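Local coordinates for metallopeptidase family protein (Thermus thermophilus, PDB 2EJQ) that is of unestablished function but belongs to the zincin-like metallopeptidase family and probably binds a metal ion, at residues 12-15 against 16-19; 59-62 against 63-66; 69-72 against 73-76; 97-100 against 101-104. The protein carries 1 engineered substitution. All coordinates share one frame; numbering follows the deposited sequence.

Interaction 1: 12-15 against 16-19; sequences RLWE and EVPE
Glu16 and Val17 turn back onto the last turn of helix 3-16 through two i-to-i+3 backbone hydrogen bonds, Glu16 N to Leu13 O at 3.0 Å and Val17 N to Trp14 O at 3.1 Å, after which the chain swings out of helical geometry at Val17 (psi 122°). Among the side chains, Trp14 holds CG anti to its backbone nitrogen (chi1 -176°), which carries the benzene half of the indole over to Val17. Trp14 CE3 there meets Val17 CG2 obliquely at 3.9 Å. Val17 CG2 also sits 3.5 Å from Trp14 O, and Val17 CB lies nearer still to Trp14 O. On the other flank Glu16 runs extended beyond CG, back along the helix, until Glu16 OE2 lies 4.1 Å from Leu13 CD2. Arg12 NE is 4.8 Å from that same OE2, too far for a direct pair; the guanidinium is instead engaged by Glu86. A water bridge between Glu15 OE1 and Glu19 OE1 is doubtful, its Glu19 leg being too short. Around the contact, Leu13 packs on Val89 and Met93 of helix 85-105, and Val17 on Leu94 and Leu97, while Lys22 bonds to Trp14 O and makes a cation-pi contact with the indole. The chemistry is therefore divided: apolar Leu13 and Val17 fix the helix end against helix 85-105, whereas the Glu16 carboxylate probably adds a diffuse attraction to Arg12.

Interaction 2: 59-62 against 63-66; sequences GGFE and DLGR
Glu62 reaches Arg66, four residues on, across a short turn in which Leu64 N bonds to Phe61 O at 2.9 Å and Gly65 N to Glu62 O at 2.8 Å. Followed outward, Glu62 begins with CB beside Asp63 N, then bends at chi2 (-60°), which brings the carboxylate round to the arginine. Glu62 CD lies 3.8 Å from Arg66 NE. Of the two oxygens, OE1 accepts only a weak bond from Arg66 NE at 3.4 Å; OE2 takes Arg66 NH2 at 2.9 Å on its syn lone pair. The two planes are 19° apart, yet OE2 stands 32° out of the guanidinium plane, so the salt bridge is two-pronged but skewed. Phe61 CB and Leu64 CD1 pack side by side at 3.8 Å. Gly65 has a positive phi, where a CB would collide with the preceding carbonyl oxygen. Beyond the turn, Arg66 NH1 bonds to Tyr49 OH and Ser103 OG. With a leucine at Arg66, the Glu62 carboxylate would probably lose its close cationic mate, and Tyr49 and Ser103 the shared NH1 donor. The guanidinium thus joins the turn through NE and NH2 and the strand and helix beside it through NH1.

Interaction 3: 69-72 against 73-76; sequences ALYY and GSFL
Ser74 and Phe75 turn their backbone N-H groups to Tyr71 O where strand 67-71 gives way to helix 72-78, and hydrogen bonds from the first helical turn mark the change. Tyr71, at the N-cap position, accepts two weak hydrogen bonds on this oxygen, from Ser74 N at 3.1 Å and Phe75 N at 3.4 Å. The next bond is better formed: Leu76 N reaches Tyr72 O at 3.1 Å with an N-H...O angle of 159°. Tyr71 O also faces the rim of the Phe75 ring, lying in its plane 3.1 Å from Phe75 CD1, a placement suited to the slightly positive ring edge.

The aromatic contact is a CH-pi interaction. Leu76 CG stands over one face of Tyr72, 4.1 Å from the ring centroid and 22° off the normal, while Leu76 CD1 comes to 3.4 Å from Tyr72 CE2. The Tyr72 ring owes this position to chi1 of 177°, which directs it forward along the helix. A serine at Tyr72 would probably strip Leu76 of the surface it rests on and open a gap beside Phe6 and Tyr3, whose rings also meet this tyrosine.

Purely apolar contact is slight: Leu70 CD2 touches the Phe75 edge, at CE1, at 4.3 Å. The polar ends serve other partners, Tyr71 OH bonding to Glu48, and Ser74 OG to Lys35 N and Arg45 O.

Such a strand-to-helix junction joins the middle strand of the mixed sheet in this zincin-like protein, without an intervening loop, to the short helix that carries Leu76, which with Ala79 belongs to a magnesium site seen for this protein, though no magnesium is bound to this chain here.

Interaction 4: 97-100 against 101-104; sequences LRHH and LESL
Arg98 and Glu102 pair one helical turn apart, and the backbone bonds beneath them are the shortest polar links: Ser103 N to His99 O at 2.9 Å, Glu102 N to Arg98 O at 3.0 Å, Leu104 N to His100 O at 3.0 Å, and Leu101 N to Leu97 O at 3.1 Å. This unbroken i-to-i+4 run establishes regular alpha-helix. The salt bridge above it is looser, with Arg98 NE giving Glu102 OE2 a weak bond at 3.3 Å. The guanidinium and carboxylate planes stand 64° apart, so no parallel two-pronged pairing forms. Glu102 OE1 lies at the edge of the His99 ring, in its plane, 3.8 Å from His99 CD2.

His99 closes an HExxH sequence with His95 and Glu96, consistent with the metal-binding helix of zincins, although no metal is bound to these residues here. Its ND1 is held by Glu96 OE1, and its ring meets His95 edge-to-face.

One residue further on, His100 is fixed at both ring nitrogens, ND1 by Tyr49 OH and NE2 by the carbonyl oxygen of Arg23. Its CG lies anti to the backbone nitrogen (chi1 170°), carrying the ring forward beneath Leu104. Leu104 CG sits over the face in a CH-pi contact, 4.2 Å from the His100 centroid, while Leu104 CD1 reaches to 3.5 Å from His100 NE2. Farther out, Ser103 OG bonds to Asp51 and to Arg66, and Leu101 packs on Arg23.

Overall arrangement
Along the chain the four contacts follow in series, each within one continuous run. Interaction 1 ends helix 3-16, interaction 2 lies in the loop before strand 67-71, interaction 3 carries that strand into helix 72-78, and interaction 4 occupies the C-terminal half of helix 85-105. Interaction 4 touches two of the others. Interaction 1, its centre 16 Å away, meets it where Val17 CG1 packs on Leu97 CD2 at 3.5 Å; interaction 2, at 15 Å between centres, meets it through Arg66. Interactions 3 and 4 fall on opposite sides of the chain's centre, about 21 Å apart between centres. Helix 85-105, which carries the HExxH sequence, thus ties together the end of helix 3-16 and the 59-66 loop.

Interaction 1: 12-15 against 16-19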
# COMPACT_ATOMS: atom_id res chain seq x y z
N ARG A 12 11.49 -3.96 -6.02
CA ARG A 12 11.82 -4.40 -7.36
C ARG A 12 10.57 -4.27 -8.25
O ARG A 12 10.66 -3.81 -9.39
CB ARG A 12 12.35 -5.85 -7.31
CG ARG A 12 12.48 -6.57 -8.64
CD ARG A 12 12.49 -8.04 -8.52
NE ARG A 12 11.45 -8.64 -9.34
CZ ARG A 12 10.90 -9.82 -9.11
NH1 ARG A 12 11.30 -10.52 -8.09
NH2 ARG A 12 9.93 -10.29 -9.88
N LEU A 13 9.41 -4.65 -7.72
CA LEU A 13 8.15 -4.54 -8.47
C LEU A 13 7.74 -3.06 -8.56
O LEU A 13 7.27 -2.60 -9.61
CB LEU A 13 7.05 -5.35 -7.78
CG LEU A 13 7.18 -6.88 -7.76
CD1 LEU A 13 6.04 -7.49 -6.96
CD2 LEU A 13 7.18 -7.42 -9.17
N TRP A 14 7.94 -2.31 -7.48
CA TRP A 14 7.57 -0.90 -7.47
C TRP A 14 8.31 -0.12 -8.55
O TRP A 14 7.73 0.77 -9.17
CB TRP A 14 7.84 -0.28 -6.10
CG TRP A 14 7.39 1.16 -5.98
CD1 TRP A 14 8.16 2.22 -5.62
CD2 TRP A 14 6.07 1.68 -6.19
NE1 TRP A 14 7.41 3.37 -5.60
CE2 TRP A 14 6.12 3.07 -5.95
CE3 TRP A 14 4.84 1.10 -6.57
CZ2 TRP A 14 5.00 3.90 -6.06
CZ3 TRP A 14 3.72 1.92 -6.68
CH2 TRP A 14 3.81 3.31 -6.43
N GLU A 15 9.58 -0.46 -8.77
CA GLU A 15 10.37 0.21 -9.80
C GLU A 15 9.87 -0.08 -11.22
O GLU A 15 10.14 0.71 -12.12
CB GLU A 15 11.85 -0.17 -9.70
CG GLU A 15 12.65 0.62 -8.66
CD GLU A 15 12.69 2.12 -8.94
OE1 GLU A 15 12.82 2.51 -10.12
OE2 GLU A 15 12.60 2.90 -7.96
N GLU A 16 9.16 -1.18 -11.43
CA GLU A 16 8.64 -1.51 -12.76
C GLU A 16 7.49 -0.58 -13.10
O GLU A 16 7.18 -0.36 -14.26
CB GLU A 16 8.11 -2.95 -12.82
CG GLU A 16 9.12 -4.00 -13.21
CD GLU A 16 8.49 -5.37 -13.40
OE1 GLU A 16 7.53 -5.49 -14.20
OE2 GLU A 16 8.95 -6.34 -12.76
N VAL A 17 6.87 -0.04 -12.06
CA VAL A 17 5.74 0.86 -12.22
C VAL A 17 6.14 2.21 -12.82
O VAL A 17 6.98 2.92 -12.27
CB VAL A 17 5.04 1.10 -10.85
CG1 VAL A 17 3.86 2.03 -11.03
CG2 VAL A 17 4.58 -0.23 -10.25
N PRO A 18 5.53 2.57 -13.97
CA PRO A 18 5.77 3.82 -14.69
C PRO A 18 5.79 5.03 -13.77
O PRO A 18 4.86 5.26 -13.01
CB PRO A 18 4.60 3.87 -15.66
CG PRO A 18 4.49 2.44 -16.06
CD PRO A 18 4.61 1.71 -14.74
N GLU A 19 6.86 5.80 -13.85
CA GLU A 19 7.05 6.99 -13.02
C GLU A 19 5.85 7.96 -12.98
O GLU A 19 5.48 8.44 -11.91
CB GLU A 19 8.31 7.72 -13.48
CG GLU A 19 9.05 8.48 -12.39
CD GLU A 19 9.34 7.62 -11.17
OE1 GLU A 19 9.54 6.39 -11.32
OE2 GLU A 19 9.38 8.17 -10.05
O HOH W 1 10.23 4.09 -11.34

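Interaction 2: 59-62 against 63-66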
# COMPACT_ATOMS: atom_id res chain seq x y z
N GLY A 59 -5.14 23.92 9.23
CA GLY A 59 -4.21 23.57 8.17
C GLY A 59 -4.47 22.23 7.51
O GLY A 59 -5.13 21.37 8.08
N GLY A 60 -3.95 22.07 6.30
CA GLY A 60 -4.12 20.82 5.57
C GLY A 60 -3.05 19.82 5.98
O GLY A 60 -2.11 20.18 6.68
N PHE A 61 -3.18 18.57 5.53
CA PHE A 61 -2.22 17.53 5.90
C PHE A 61 -1.34 17.03 4.75
O PHE A 61 -0.71 15.98 4.88
CB PHE A 61 -2.93 16.31 6.49
CG PHE A 61 -3.88 16.64 7.62
CD1 PHE A 61 -5.13 17.17 7.35
CD2 PHE A 61 -3.53 16.37 8.94
CE1 PHE A 61 -6.04 17.41 8.38
CE2 PHE A 61 -4.43 16.61 9.98
CZ PHE A 61 -5.69 17.13 9.70
N GLU A 62 -1.29 17.76 3.65
CA GLU A 62 -0.48 17.28 2.53
C GLU A 62 1.01 17.10 2.85
O GLU A 62 1.68 16.30 2.21
CB GLU A 62 -0.64 18.21 1.32
CG GLU A 62 -1.93 17.98 0.52
CD GLU A 62 -2.06 16.57 -0.06
OE1 GLU A 62 -1.04 15.96 -0.43
OE2 GLU A 62 -3.21 16.08 -0.17
N ASP A 63 1.51 17.83 3.84
CA ASP A 63 2.91 17.72 4.25
C ASP A 63 3.22 16.30 4.76
O ASP A 63 4.39 15.90 4.85
CB ASP A 63 3.25 18.78 5.32
CG ASP A 63 3.84 20.06 4.70
OD1 ASP A 63 3.93 20.14 3.45
OD2 ASP A 63 4.22 20.98 5.46
N LEU A 64 2.17 15.55 5.10
CA LEU A 64 2.32 14.17 5.57
C LEU A 64 2.64 13.29 4.36
O LEU A 64 3.25 12.23 4.50
CB LEU A 64 1.03 13.67 6.22
CG LEU A 64 0.68 14.25 7.59
CD1 LEU A 64 -0.64 13.66 8.08
CD2 LEU A 64 1.79 13.95 8.56
N GLY A 65 2.22 13.74 3.18
CA GLY A 65 2.47 12.98 1.97
C GLY A 65 1.44 11.89 1.76
O GLY A 65 0.59 11.64 2.62
N ARG A 66 1.51 11.25 0.61
CA ARG A 66 0.60 10.16 0.27
C ARG A 66 1.43 8.90 0.16
O ARG A 66 2.49 8.88 -0.48
CB ARG A 66 -0.12 10.48 -1.03
CG ARG A 66 -1.12 11.61 -0.85
CD ARG A 66 -1.49 12.25 -2.16
NE ARG A 66 -2.49 13.29 -1.98
CZ ARG A 66 -3.79 13.06 -1.83
NH1 ARG A 66 -4.27 11.83 -1.85
NH2 ARG A 66 -4.62 14.09 -1.66

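Interaction 3: 69-72 against 73-76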
# COMPACT_ATOMS: atom_id res chain seq x y z
N ALA A 69 0.79 1.51 1.96
CA ALA A 69 1.39 0.71 3.03
C ALA A 69 1.15 -0.76 2.73
O ALA A 69 0.07 -1.13 2.25
CB ALA A 69 0.77 1.08 4.36
N LEU A 70 2.15 -1.59 3.00
CA LEU A 70 2.04 -3.03 2.81
C LEU A 70 2.28 -3.67 4.18
O LEU A 70 3.15 -3.23 4.94
CB LEU A 70 3.07 -3.54 1.79
CG LEU A 70 2.80 -3.25 0.30
CD1 LEU A 70 3.88 -3.89 -0.55
CD2 LEU A 70 1.45 -3.79 -0.10
N TYR A 71 1.49 -4.69 4.51
CA TYR A 71 1.62 -5.37 5.79
C TYR A 71 2.14 -6.78 5.57
O TYR A 71 1.40 -7.68 5.19
CB TYR A 71 0.26 -5.39 6.48
CG TYR A 71 -0.30 -4.00 6.68
CD1 TYR A 71 0.30 -3.12 7.59
CD2 TYR A 71 -1.39 -3.54 5.93
CE1 TYR A 71 -0.16 -1.83 7.74
CE2 TYR A 71 -1.85 -2.24 6.08
CZ TYR A 71 -1.23 -1.39 6.98
OH TYR A 71 -1.67 -0.10 7.12
N TYR A 72 3.44 -6.98 5.82
CA TYR A 72 4.05 -8.28 5.65
C TYR A 72 3.36 -9.36 6.48
O TYR A 72 3.16 -10.48 6.01
CB TYR A 72 5.54 -8.22 6.01
CG TYR A 72 6.25 -9.55 5.92
CD1 TYR A 72 6.34 -10.22 4.70
CD2 TYR A 72 6.83 -10.13 7.05
CE1 TYR A 72 7.00 -11.44 4.61
CE2 TYR A 72 7.50 -11.35 6.97
CZ TYR A 72 7.58 -12.00 5.74
OH TYR A 72 8.26 -13.19 5.62
N GLY A 73 2.97 -9.02 7.70
CA GLY A 73 2.30 -9.99 8.56
C GLY A 73 0.99 -10.49 7.98
O GLY A 73 0.62 -11.65 8.18
N SER A 74 0.26 -9.62 7.29
CA SER A 74 -1.01 -10.02 6.69
C SER A 74 -0.76 -11.02 5.58
O SER A 74 -1.54 -11.95 5.41
CB SER A 74 -1.75 -8.80 6.14
OG SER A 74 -2.20 -7.97 7.18
N PHE A 75 0.31 -10.83 4.81
CA PHE A 75 0.67 -11.74 3.73
C PHE A 75 0.98 -13.14 4.29
O PHE A 75 0.57 -14.15 3.72
CB PHE A 75 1.91 -11.23 2.96
CG PHE A 75 1.62 -10.14 1.95
CD1 PHE A 75 1.43 -8.82 2.36
CD2 PHE A 75 1.55 -10.42 0.58
CE1 PHE A 75 1.18 -7.81 1.44
CE2 PHE A 75 1.29 -9.41 -0.36
CZ PHE A 75 1.11 -8.11 0.07
N LEU A 76 1.72 -13.18 5.39
CA LEU A 76 2.08 -14.43 6.03
C LEU A 76 0.83 -15.17 6.49
O LEU A 76 0.69 -16.37 6.24
CB LEU A 76 3.01 -14.19 7.23
CG LEU A 76 4.46 -13.91 6.86
CD1 LEU A 76 5.27 -13.59 8.10
CD2 LEU A 76 5.03 -15.13 6.17

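Interaction 4: 97-100 against 101-104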
# COMPACT_ATOMS: atom_id res chain seq x y z
N LEU A 97 -2.32 1.89 -5.75
CA LEU A 97 -1.89 2.96 -6.63
C LEU A 97 -3.14 3.49 -7.34
O LEU A 97 -3.25 4.68 -7.64
CB LEU A 97 -0.84 2.45 -7.63
CG LEU A 97 -0.34 3.46 -8.67
CD1 LEU A 97 0.10 4.72 -7.96
CD2 LEU A 97 0.82 2.86 -9.49
N ARG A 98 -4.10 2.61 -7.59
CA ARG A 98 -5.34 3.02 -8.23
C ARG A 98 -6.08 3.99 -7.31
O ARG A 98 -6.66 4.97 -7.77
CB ARG A 98 -6.24 1.82 -8.54
CG ARG A 98 -7.53 2.22 -9.21
CD ARG A 98 -8.46 1.05 -9.43
NE ARG A 98 -9.74 1.28 -8.78
CZ ARG A 98 -10.76 0.43 -8.79
NH1 ARG A 98 -10.64 -0.73 -9.43
NH2 ARG A 98 -11.89 0.73 -8.16
N HIS A 99 -6.07 3.71 -6.01
CA HIS A 99 -6.72 4.60 -5.05
C HIS A 99 -6.05 5.96 -5.01
O HIS A 99 -6.71 6.97 -4.77
CB HIS A 99 -6.68 3.97 -3.66
CG HIS A 99 -7.53 2.74 -3.54
ND1 HIS A 99 -7.33 1.78 -2.58
CD2 HIS A 99 -8.61 2.34 -4.27
CE1 HIS A 99 -8.24 0.83 -2.72
NE2 HIS A 99 -9.03 1.14 -3.73
N HIS A 100 -4.74 5.99 -5.23
CA HIS A 100 -3.97 7.22 -5.23
C HIS A 100 -4.43 8.10 -6.38
O HIS A 100 -4.68 9.29 -6.21
CB HIS A 100 -2.47 6.94 -5.38
CG HIS A 100 -1.64 8.16 -5.63
ND1 HIS A 100 -1.48 9.17 -4.70
CD2 HIS A 100 -0.93 8.55 -6.71
CE1 HIS A 100 -0.71 10.11 -5.20
NE2 HIS A 100 -0.36 9.76 -6.42
N LEU A 101 -4.54 7.49 -7.56
CA LEU A 101 -4.96 8.23 -8.74
C LEU A 101 -6.37 8.76 -8.56
O LEU A 101 -6.65 9.90 -8.91
CB LEU A 101 -4.88 7.34 -10.00
CG LEU A 101 -3.49 6.86 -10.43
CD1 LEU A 101 -3.60 5.94 -11.63
CD2 LEU A 101 -2.63 8.04 -10.77
N GLU A 102 -7.25 7.95 -7.98
CA GLU A 102 -8.63 8.39 -7.77
C GLU A 102 -8.71 9.48 -6.72
O GLU A 102 -9.58 10.34 -6.79
CB GLU A 102 -9.50 7.20 -7.36
CG GLU A 102 -9.52 6.10 -8.40
CD GLU A 102 -10.37 4.92 -7.97
OE1 GLU A 102 -10.42 4.62 -6.76
OE2 GLU A 102 -10.99 4.28 -8.85
N SER A 103 -7.80 9.45 -5.75
CA SER A 103 -7.77 10.47 -4.70
C SER A 103 -7.28 11.81 -5.25
O SER A 103 -7.72 12.87 -4.80
CB SER A 103 -6.87 10.01 -3.56
OG SER A 103 -6.83 10.98 -2.52
N LEU A 104 -6.35 11.78 -6.20
CA LEU A 104 -5.83 13.01 -6.79
C LEU A 104 -6.86 13.65 -7.70
O LEU A 104 -7.08 14.85 -7.65
CB LEU A 104 -4.57 12.73 -7.61
CG LEU A 104 -3.26 12.51 -6.85
CD1 LEU A 104 -2.12 12.42 -7.85
CD2 LEU A 104 -3.02 13.66 -5.89